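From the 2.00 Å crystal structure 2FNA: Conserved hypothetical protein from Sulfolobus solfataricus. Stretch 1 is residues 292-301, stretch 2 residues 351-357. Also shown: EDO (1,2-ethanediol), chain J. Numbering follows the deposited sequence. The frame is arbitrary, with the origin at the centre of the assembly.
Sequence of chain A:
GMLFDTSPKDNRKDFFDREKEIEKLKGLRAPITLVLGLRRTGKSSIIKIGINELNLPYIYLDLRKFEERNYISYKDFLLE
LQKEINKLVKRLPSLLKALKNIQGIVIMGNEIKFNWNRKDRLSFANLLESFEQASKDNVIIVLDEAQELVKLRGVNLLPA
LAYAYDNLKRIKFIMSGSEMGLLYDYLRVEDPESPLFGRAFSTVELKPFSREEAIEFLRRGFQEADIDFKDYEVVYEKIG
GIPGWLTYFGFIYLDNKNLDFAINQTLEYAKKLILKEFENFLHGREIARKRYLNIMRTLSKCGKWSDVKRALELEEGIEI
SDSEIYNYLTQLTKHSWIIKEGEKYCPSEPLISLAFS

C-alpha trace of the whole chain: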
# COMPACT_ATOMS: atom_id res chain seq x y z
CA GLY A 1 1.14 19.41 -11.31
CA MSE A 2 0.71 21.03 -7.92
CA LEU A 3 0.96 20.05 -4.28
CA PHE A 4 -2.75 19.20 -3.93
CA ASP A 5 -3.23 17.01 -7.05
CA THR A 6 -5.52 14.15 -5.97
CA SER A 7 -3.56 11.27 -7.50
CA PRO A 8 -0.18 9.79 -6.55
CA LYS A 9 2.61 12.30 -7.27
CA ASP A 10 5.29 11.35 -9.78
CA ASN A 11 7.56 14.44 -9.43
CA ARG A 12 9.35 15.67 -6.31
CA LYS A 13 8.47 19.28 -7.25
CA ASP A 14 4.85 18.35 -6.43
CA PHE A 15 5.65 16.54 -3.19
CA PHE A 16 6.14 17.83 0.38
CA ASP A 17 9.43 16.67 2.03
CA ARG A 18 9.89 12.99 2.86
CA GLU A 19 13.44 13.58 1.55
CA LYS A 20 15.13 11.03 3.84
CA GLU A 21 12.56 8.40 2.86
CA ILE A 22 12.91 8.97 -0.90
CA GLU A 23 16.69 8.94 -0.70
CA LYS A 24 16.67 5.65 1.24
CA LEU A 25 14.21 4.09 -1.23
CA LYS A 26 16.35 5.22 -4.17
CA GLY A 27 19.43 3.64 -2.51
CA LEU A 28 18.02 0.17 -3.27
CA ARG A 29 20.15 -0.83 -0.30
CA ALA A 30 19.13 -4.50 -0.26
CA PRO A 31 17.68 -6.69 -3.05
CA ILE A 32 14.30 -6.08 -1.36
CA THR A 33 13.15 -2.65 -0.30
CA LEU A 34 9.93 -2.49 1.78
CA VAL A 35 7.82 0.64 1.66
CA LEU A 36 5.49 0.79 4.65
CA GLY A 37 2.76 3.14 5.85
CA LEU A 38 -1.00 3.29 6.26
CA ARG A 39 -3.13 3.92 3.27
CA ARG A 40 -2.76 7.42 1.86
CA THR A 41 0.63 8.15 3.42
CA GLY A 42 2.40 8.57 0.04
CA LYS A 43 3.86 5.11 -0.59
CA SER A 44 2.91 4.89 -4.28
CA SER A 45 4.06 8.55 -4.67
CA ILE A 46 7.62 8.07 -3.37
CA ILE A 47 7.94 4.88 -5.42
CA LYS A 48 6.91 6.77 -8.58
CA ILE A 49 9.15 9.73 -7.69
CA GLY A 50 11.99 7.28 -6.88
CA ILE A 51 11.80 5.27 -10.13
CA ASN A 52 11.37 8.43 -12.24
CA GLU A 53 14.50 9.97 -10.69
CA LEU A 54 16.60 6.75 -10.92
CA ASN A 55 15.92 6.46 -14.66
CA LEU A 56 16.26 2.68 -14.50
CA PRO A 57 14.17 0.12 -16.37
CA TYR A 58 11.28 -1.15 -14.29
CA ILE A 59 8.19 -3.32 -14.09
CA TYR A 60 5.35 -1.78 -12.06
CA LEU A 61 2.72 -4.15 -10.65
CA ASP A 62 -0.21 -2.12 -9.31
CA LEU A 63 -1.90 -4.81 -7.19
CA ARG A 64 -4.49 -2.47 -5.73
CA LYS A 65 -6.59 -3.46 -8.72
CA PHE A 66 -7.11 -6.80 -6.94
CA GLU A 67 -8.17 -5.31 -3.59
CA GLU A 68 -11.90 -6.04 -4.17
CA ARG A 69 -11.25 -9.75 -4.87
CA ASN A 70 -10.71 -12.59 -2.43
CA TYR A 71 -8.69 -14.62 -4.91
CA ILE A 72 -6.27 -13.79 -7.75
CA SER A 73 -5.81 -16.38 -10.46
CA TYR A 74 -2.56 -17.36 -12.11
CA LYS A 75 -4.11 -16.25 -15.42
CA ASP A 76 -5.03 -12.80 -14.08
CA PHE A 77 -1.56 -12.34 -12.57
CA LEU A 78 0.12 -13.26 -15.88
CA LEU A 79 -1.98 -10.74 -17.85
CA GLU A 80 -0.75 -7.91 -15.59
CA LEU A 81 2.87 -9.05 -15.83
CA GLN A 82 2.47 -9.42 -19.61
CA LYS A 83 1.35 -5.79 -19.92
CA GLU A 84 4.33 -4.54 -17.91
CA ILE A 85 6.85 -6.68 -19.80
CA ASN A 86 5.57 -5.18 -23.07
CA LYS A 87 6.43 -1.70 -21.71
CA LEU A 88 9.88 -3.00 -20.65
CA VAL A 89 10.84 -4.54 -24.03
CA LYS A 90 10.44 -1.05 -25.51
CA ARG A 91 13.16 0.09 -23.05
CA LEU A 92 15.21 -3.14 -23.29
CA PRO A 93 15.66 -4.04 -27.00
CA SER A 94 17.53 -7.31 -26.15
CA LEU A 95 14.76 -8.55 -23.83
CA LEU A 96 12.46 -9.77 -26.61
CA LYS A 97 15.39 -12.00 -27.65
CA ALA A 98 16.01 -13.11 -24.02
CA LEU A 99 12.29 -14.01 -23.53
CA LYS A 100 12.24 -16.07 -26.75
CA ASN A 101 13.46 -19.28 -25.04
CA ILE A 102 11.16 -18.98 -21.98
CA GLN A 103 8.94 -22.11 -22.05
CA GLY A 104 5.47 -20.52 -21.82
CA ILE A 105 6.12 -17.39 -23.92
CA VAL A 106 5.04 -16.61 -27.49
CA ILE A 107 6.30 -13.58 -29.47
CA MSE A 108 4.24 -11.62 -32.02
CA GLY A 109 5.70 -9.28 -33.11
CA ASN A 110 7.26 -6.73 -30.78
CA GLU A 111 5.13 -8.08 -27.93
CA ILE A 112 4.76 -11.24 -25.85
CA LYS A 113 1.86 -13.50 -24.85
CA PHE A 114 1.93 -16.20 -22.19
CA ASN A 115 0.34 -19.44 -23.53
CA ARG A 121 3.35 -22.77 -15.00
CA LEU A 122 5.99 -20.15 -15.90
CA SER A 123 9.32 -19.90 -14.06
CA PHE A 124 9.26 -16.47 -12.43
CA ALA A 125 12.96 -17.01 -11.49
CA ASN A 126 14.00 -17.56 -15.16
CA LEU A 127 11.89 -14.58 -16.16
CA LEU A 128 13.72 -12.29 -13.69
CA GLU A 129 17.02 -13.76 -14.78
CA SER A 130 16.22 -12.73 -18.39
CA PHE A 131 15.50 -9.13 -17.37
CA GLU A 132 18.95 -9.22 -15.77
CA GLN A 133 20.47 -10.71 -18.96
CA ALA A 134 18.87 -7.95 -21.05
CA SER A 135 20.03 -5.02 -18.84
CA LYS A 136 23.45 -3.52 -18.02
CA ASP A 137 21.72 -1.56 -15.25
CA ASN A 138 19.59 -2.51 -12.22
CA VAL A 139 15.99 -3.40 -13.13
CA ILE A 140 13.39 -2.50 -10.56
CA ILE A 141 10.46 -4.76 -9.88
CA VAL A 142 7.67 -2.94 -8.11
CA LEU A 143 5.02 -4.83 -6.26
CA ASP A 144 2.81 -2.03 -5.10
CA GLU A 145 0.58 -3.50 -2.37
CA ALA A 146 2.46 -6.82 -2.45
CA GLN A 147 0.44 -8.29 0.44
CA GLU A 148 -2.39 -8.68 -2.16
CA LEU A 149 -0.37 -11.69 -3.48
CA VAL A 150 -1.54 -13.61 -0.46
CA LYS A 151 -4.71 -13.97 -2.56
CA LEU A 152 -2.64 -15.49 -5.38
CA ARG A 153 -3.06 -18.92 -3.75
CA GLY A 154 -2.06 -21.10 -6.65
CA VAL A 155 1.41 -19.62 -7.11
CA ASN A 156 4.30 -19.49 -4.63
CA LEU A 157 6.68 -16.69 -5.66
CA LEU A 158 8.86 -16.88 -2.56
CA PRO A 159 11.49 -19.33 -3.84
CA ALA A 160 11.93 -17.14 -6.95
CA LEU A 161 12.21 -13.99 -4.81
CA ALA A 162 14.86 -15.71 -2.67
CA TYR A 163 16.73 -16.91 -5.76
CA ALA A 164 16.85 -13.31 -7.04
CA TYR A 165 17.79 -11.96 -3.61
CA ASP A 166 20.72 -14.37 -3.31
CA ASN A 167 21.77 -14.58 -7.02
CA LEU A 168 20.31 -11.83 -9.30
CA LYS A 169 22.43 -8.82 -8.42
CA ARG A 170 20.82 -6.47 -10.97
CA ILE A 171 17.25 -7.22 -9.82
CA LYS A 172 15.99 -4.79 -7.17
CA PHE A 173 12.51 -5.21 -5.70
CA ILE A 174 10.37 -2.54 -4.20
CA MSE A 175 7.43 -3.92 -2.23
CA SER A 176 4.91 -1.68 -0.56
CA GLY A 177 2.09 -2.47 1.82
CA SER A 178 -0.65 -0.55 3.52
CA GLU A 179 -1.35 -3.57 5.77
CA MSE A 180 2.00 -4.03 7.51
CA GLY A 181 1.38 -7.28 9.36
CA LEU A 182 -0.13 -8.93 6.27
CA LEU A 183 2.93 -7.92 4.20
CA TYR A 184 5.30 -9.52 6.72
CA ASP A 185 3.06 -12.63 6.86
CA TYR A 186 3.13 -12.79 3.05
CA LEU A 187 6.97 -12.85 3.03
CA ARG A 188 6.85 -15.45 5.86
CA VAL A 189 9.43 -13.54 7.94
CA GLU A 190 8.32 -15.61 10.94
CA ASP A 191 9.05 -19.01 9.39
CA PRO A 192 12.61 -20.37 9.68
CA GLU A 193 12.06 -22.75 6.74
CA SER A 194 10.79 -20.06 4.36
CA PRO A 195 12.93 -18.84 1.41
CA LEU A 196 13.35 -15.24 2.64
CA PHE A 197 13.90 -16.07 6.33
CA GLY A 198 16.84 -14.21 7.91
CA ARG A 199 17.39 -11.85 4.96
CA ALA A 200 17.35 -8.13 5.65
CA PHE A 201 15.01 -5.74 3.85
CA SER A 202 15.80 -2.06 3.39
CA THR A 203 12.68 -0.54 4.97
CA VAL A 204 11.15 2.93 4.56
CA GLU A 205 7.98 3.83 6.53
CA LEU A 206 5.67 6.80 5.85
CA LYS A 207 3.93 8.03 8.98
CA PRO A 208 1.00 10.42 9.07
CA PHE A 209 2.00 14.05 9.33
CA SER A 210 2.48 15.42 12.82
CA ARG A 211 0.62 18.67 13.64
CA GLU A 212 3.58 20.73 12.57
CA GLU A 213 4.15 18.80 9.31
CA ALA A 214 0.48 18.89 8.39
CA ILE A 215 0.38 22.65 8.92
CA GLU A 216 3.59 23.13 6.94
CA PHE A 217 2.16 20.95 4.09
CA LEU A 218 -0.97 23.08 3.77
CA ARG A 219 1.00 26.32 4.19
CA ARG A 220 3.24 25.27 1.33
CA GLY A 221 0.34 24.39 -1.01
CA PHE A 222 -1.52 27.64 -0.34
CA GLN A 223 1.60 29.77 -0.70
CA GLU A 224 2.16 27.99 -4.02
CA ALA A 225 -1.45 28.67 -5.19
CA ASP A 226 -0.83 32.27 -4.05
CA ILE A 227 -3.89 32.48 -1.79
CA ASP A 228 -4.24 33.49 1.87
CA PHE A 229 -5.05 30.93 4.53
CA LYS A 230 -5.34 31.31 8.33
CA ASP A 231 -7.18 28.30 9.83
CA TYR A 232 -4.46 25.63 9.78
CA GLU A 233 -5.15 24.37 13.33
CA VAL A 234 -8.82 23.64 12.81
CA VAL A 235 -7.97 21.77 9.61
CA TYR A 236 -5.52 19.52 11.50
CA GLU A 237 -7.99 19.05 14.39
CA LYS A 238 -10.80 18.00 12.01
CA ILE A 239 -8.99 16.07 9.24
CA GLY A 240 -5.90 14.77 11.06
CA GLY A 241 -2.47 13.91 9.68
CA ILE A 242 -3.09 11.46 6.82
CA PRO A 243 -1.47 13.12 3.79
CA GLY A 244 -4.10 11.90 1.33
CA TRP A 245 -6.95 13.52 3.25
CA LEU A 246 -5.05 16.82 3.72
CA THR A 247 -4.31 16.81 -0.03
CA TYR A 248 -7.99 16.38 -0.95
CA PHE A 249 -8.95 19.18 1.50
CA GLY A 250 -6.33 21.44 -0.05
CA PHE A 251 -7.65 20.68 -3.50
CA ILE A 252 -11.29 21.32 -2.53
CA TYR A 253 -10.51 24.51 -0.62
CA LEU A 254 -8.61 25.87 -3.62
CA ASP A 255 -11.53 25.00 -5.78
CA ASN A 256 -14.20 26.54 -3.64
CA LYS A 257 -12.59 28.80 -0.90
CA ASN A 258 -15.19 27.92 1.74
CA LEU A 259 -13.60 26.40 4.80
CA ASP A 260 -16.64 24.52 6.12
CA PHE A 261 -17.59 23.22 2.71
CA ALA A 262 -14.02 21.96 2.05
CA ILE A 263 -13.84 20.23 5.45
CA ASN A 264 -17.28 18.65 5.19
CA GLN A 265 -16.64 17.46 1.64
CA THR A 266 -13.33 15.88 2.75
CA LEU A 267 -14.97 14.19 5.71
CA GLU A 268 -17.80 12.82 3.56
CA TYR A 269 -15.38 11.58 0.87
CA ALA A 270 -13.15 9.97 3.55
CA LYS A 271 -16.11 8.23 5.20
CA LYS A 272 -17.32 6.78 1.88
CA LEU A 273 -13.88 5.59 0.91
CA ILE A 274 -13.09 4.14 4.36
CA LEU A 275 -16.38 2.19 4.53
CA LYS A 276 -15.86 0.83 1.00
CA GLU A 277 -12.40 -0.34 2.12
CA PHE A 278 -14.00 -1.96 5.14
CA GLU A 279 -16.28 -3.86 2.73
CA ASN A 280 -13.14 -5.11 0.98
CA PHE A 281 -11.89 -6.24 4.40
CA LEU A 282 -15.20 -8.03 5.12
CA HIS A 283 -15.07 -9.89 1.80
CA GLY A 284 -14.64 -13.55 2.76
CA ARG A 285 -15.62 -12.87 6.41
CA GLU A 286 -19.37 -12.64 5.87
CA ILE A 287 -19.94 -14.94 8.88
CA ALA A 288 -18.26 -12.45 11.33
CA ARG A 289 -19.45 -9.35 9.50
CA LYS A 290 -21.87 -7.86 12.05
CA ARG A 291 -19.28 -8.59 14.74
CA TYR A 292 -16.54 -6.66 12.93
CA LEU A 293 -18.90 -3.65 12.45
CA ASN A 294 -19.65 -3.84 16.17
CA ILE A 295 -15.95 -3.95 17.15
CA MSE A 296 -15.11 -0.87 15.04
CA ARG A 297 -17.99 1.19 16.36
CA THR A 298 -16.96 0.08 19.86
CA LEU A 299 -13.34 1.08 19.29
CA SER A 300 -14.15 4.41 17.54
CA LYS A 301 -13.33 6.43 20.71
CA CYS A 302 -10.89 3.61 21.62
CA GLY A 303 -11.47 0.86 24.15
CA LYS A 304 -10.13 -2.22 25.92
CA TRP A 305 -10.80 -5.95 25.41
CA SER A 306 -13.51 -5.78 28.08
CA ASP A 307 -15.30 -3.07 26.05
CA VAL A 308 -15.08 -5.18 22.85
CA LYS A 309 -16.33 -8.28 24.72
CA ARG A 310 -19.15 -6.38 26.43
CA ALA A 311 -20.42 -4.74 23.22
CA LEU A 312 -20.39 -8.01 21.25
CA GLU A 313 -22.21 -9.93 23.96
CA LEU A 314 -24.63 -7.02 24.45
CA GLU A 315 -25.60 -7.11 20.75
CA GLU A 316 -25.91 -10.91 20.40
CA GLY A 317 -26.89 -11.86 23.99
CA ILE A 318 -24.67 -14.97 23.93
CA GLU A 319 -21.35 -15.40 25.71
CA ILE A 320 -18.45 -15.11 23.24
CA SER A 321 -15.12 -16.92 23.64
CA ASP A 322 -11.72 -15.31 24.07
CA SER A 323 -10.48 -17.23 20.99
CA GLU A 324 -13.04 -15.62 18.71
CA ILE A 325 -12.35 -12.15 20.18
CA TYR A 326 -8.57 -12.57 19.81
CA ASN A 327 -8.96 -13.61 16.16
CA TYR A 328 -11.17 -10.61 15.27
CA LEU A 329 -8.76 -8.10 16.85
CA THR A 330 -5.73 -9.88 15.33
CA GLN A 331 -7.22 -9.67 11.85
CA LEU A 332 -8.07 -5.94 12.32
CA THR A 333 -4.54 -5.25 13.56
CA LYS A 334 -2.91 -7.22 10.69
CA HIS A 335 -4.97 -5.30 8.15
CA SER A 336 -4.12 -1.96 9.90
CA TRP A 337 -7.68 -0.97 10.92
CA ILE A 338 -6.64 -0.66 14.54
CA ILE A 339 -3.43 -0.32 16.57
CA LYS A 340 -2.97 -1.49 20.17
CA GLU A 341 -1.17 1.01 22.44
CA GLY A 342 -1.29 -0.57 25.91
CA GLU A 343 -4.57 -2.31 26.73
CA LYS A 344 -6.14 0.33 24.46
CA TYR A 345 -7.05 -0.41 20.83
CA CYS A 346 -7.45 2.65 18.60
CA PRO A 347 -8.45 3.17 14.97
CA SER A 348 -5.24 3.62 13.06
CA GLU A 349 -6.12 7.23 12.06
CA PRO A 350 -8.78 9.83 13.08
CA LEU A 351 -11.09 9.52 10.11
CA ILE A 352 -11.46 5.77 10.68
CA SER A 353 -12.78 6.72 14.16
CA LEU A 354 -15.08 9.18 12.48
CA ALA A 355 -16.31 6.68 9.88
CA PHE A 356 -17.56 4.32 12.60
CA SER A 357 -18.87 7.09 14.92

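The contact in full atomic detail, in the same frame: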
# COMPACT_ATOMS: atom_id res chain seq x y z
N TYR A 292 -17.56 -7.65 13.31
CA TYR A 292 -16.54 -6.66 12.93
C TYR A 292 -17.08 -5.21 12.97
O TYR A 292 -16.44 -4.32 13.52
CB TYR A 292 -15.93 -6.99 11.56
CG TYR A 292 -14.89 -8.09 11.60
CD1 TYR A 292 -13.69 -7.90 12.29
CD2 TYR A 292 -15.08 -9.31 10.94
CE1 TYR A 292 -12.71 -8.89 12.34
CE2 TYR A 292 -14.08 -10.32 10.98
CZ TYR A 292 -12.91 -10.10 11.68
OH TYR A 292 -11.92 -11.06 11.74
N LEU A 293 -18.26 -4.97 12.39
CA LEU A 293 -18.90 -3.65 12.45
C LEU A 293 -19.05 -3.20 13.91
O LEU A 293 -18.81 -2.03 14.24
CB LEU A 293 -20.28 -3.65 11.77
CG LEU A 293 -20.25 -3.53 10.24
CD1 LEU A 293 -21.53 -4.07 9.62
CD2 LEU A 293 -19.99 -2.07 9.81
N ASN A 294 -19.45 -4.13 14.76
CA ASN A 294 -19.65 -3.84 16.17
C ASN A 294 -18.33 -3.45 16.85
O ASN A 294 -18.28 -2.48 17.60
CB ASN A 294 -20.25 -5.06 16.87
CG ASN A 294 -20.73 -4.74 18.26
OD1 ASN A 294 -19.93 -4.52 19.17
ND2 ASN A 294 -22.05 -4.74 18.43
N ILE A 295 -17.28 -4.22 16.59
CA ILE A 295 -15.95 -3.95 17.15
C ILE A 295 -15.45 -2.56 16.78
O ILE A 295 -14.88 -1.86 17.62
CB ILE A 295 -14.91 -4.99 16.67
CG1 ILE A 295 -15.12 -6.34 17.40
CG2 ILE A 295 -13.48 -4.46 16.87
CD1 ILE A 295 -14.31 -7.49 16.84
N MSE A 296 -15.66 -2.15 15.52
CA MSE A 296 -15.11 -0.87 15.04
C MSE A 296 -15.86 0.32 15.61
O MSE A 296 -15.25 1.35 15.96
CB MSE A 296 -15.12 -0.81 13.52
CG MSE A 296 -14.12 -1.74 12.86
SE MSE A 296 -12.27 -1.44 13.45
CE MSE A 296 -12.05 0.35 12.91
N ARG A 297 -17.17 0.20 15.68
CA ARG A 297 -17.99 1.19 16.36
C ARG A 297 -17.59 1.28 17.82
O ARG A 297 -17.45 2.37 18.37
CB ARG A 297 -19.47 0.83 16.21
CG ARG A 297 -19.97 0.98 14.78
CD ARG A 297 -21.42 0.52 14.61
NE ARG A 297 -21.72 0.30 13.19
CZ ARG A 297 -22.86 -0.22 12.73
NH1 ARG A 297 -23.83 -0.57 13.56
NH2 ARG A 297 -23.02 -0.39 11.41
N THR A 298 -17.37 0.13 18.45
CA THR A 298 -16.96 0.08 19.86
C THR A 298 -15.62 0.78 20.06
O THR A 298 -15.44 1.52 21.03
CB THR A 298 -16.90 -1.37 20.39
OG1 THR A 298 -18.19 -1.97 20.27
CG2 THR A 298 -16.46 -1.42 21.86
N LEU A 299 -14.69 0.54 19.15
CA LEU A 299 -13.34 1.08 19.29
C LEU A 299 -13.16 2.47 18.68
O LEU A 299 -12.06 3.00 18.71
CB LEU A 299 -12.33 0.12 18.66
CG LEU A 299 -12.09 -1.20 19.39
CD1 LEU A 299 -11.11 -2.00 18.57
CD2 LEU A 299 -11.56 -1.00 20.79
N SER A 300 -14.22 3.08 18.15
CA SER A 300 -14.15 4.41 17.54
C SER A 300 -13.50 5.45 18.46
O SER A 300 -12.61 6.18 18.03
CB SER A 300 -15.54 4.89 17.10
OG SER A 300 -15.51 6.21 16.57
N LYS A 301 -13.94 5.52 19.71
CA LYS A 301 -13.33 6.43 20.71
C LYS A 301 -12.29 5.67 21.53
O LYS A 301 -11.94 6.10 22.63
CB LYS A 301 -14.40 7.03 21.63
CG LYS A 301 -15.36 8.02 20.97
N LEU A 351 -9.89 9.64 10.92
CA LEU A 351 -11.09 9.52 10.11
C LEU A 351 -11.68 8.10 10.06
O LEU A 351 -12.86 7.91 9.72
CB LEU A 351 -10.84 10.10 8.73
CG LEU A 351 -10.45 11.56 8.69
CD1 LEU A 351 -10.74 12.14 7.31
CD2 LEU A 351 -11.14 12.40 9.80
N ILE A 352 -10.89 7.10 10.44
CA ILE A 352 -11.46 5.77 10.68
C ILE A 352 -12.34 5.78 11.96
O ILE A 352 -13.39 5.15 12.00
CB ILE A 352 -10.39 4.70 10.80
CG1 ILE A 352 -9.61 4.59 9.51
CG2 ILE A 352 -11.04 3.36 11.11
CD1 ILE A 352 -8.53 3.58 9.55
N SER A 353 -11.91 6.50 12.99
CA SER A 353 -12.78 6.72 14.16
C SER A 353 -14.06 7.36 13.69
O SER A 353 -15.14 6.89 14.00
CB SER A 353 -12.13 7.64 15.18
OG SER A 353 -10.80 7.20 15.41
N LEU A 354 -13.93 8.44 12.93
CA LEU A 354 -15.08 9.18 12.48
C LEU A 354 -16.04 8.30 11.70
O LEU A 354 -17.23 8.36 11.92
CB LEU A 354 -14.65 10.36 11.61
CG LEU A 354 -15.78 11.30 11.23
CD1 LEU A 354 -16.09 12.18 12.42
CD2 LEU A 354 -15.41 12.13 10.00
N ALA A 355 -15.50 7.50 10.77
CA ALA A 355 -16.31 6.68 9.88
C ALA A 355 -17.19 5.71 10.63
O ALA A 355 -18.27 5.39 10.14
CB ALA A 355 -15.42 5.93 8.90
N PHE A 356 -16.76 5.26 11.81
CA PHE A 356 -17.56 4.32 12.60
C PHE A 356 -18.22 4.99 13.82
O PHE A 356 -18.60 4.30 14.75
CB PHE A 356 -16.69 3.13 13.06
CG PHE A 356 -16.16 2.29 11.93
CD1 PHE A 356 -16.92 1.26 11.39
CD2 PHE A 356 -14.91 2.53 11.39
CE1 PHE A 356 -16.45 0.50 10.34
CE2 PHE A 356 -14.42 1.76 10.33
CZ PHE A 356 -15.19 0.76 9.81
N SER A 357 -18.38 6.31 13.78
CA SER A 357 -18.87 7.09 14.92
C SER A 357 -20.36 7.30 14.86
O SER A 357 -20.96 7.71 15.87
CB SER A 357 -18.20 8.46 14.95
OG SER A 357 -16.79 8.32 15.05
OXT SER A 357 -20.99 7.11 13.82
C1 EDO J . -20.83 1.70 9.28
O1 EDO J . -22.13 1.82 8.69
C2 EDO J . -20.47 2.97 10.03
O2 EDO J . -20.64 2.79 11.44

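The contact sets one side of the helix in stretch 1 against the C-terminal end of the chain, and F356 has the most area covered by the other stretch, 117 Å². F356 is the first residue to leave helical geometry (phi/psi -106/21°). Its CA-to-CB bond points toward stretch 1, and with chi1 at -63° (m) and chi2 at -86° the ring presents a face to M296. The evidence is the position of M296 CB, which lies 3.6 Å from the centroid of the F356 ring and only 15° off the ring normal, a CH-pi arrangement; its closest ring atom is F356 CD1, at 3.5 Å. L293 (m, t) instead meets the ring near its plane, with CD2 4.4 Å from F356 CE1.

M296, a selenomethionine, is m at all three chi angles. This folded conformation carries its terminal methyl to I352, where M296 CE packs 3.6 Å from I352 CG2. The selenium lies obliquely to the aromatic ring, M296 SE being 5.2 Å from the F356 centroid.

Where the two backbones come closest, S300 and S353 have CA atoms 4.3 Å apart. S300 points its CA-to-CB bond toward stretch 2, and chi1 of 177° (t) places its hydroxyl to donate a hydrogen bond from S300 OG to S353 O at 2.7 Å. The same carbonyl accepts from the C-terminal residue: S357, at chi1 -60° (m), brings its OG to 2.4 Å from S353 O, a very short hydrogen bond. The two hydroxyls thus converge, S300 OG lying 2.9 Å from S357 OG.

R297 meets F356 through backbone and side chain alike: R297 CA and R297 CG each lie 3.6 Å from F356 O, the CA contact with an angle of 154° at the hydrogen. Its CA-to-CB bond points sideways and the side chain is extended beyond chi1 (m, t, t), and R297 NE makes a weak hydrogen bond to O2 of the ethanediol (3.2 Å, 128°), probably a crystallisation additive.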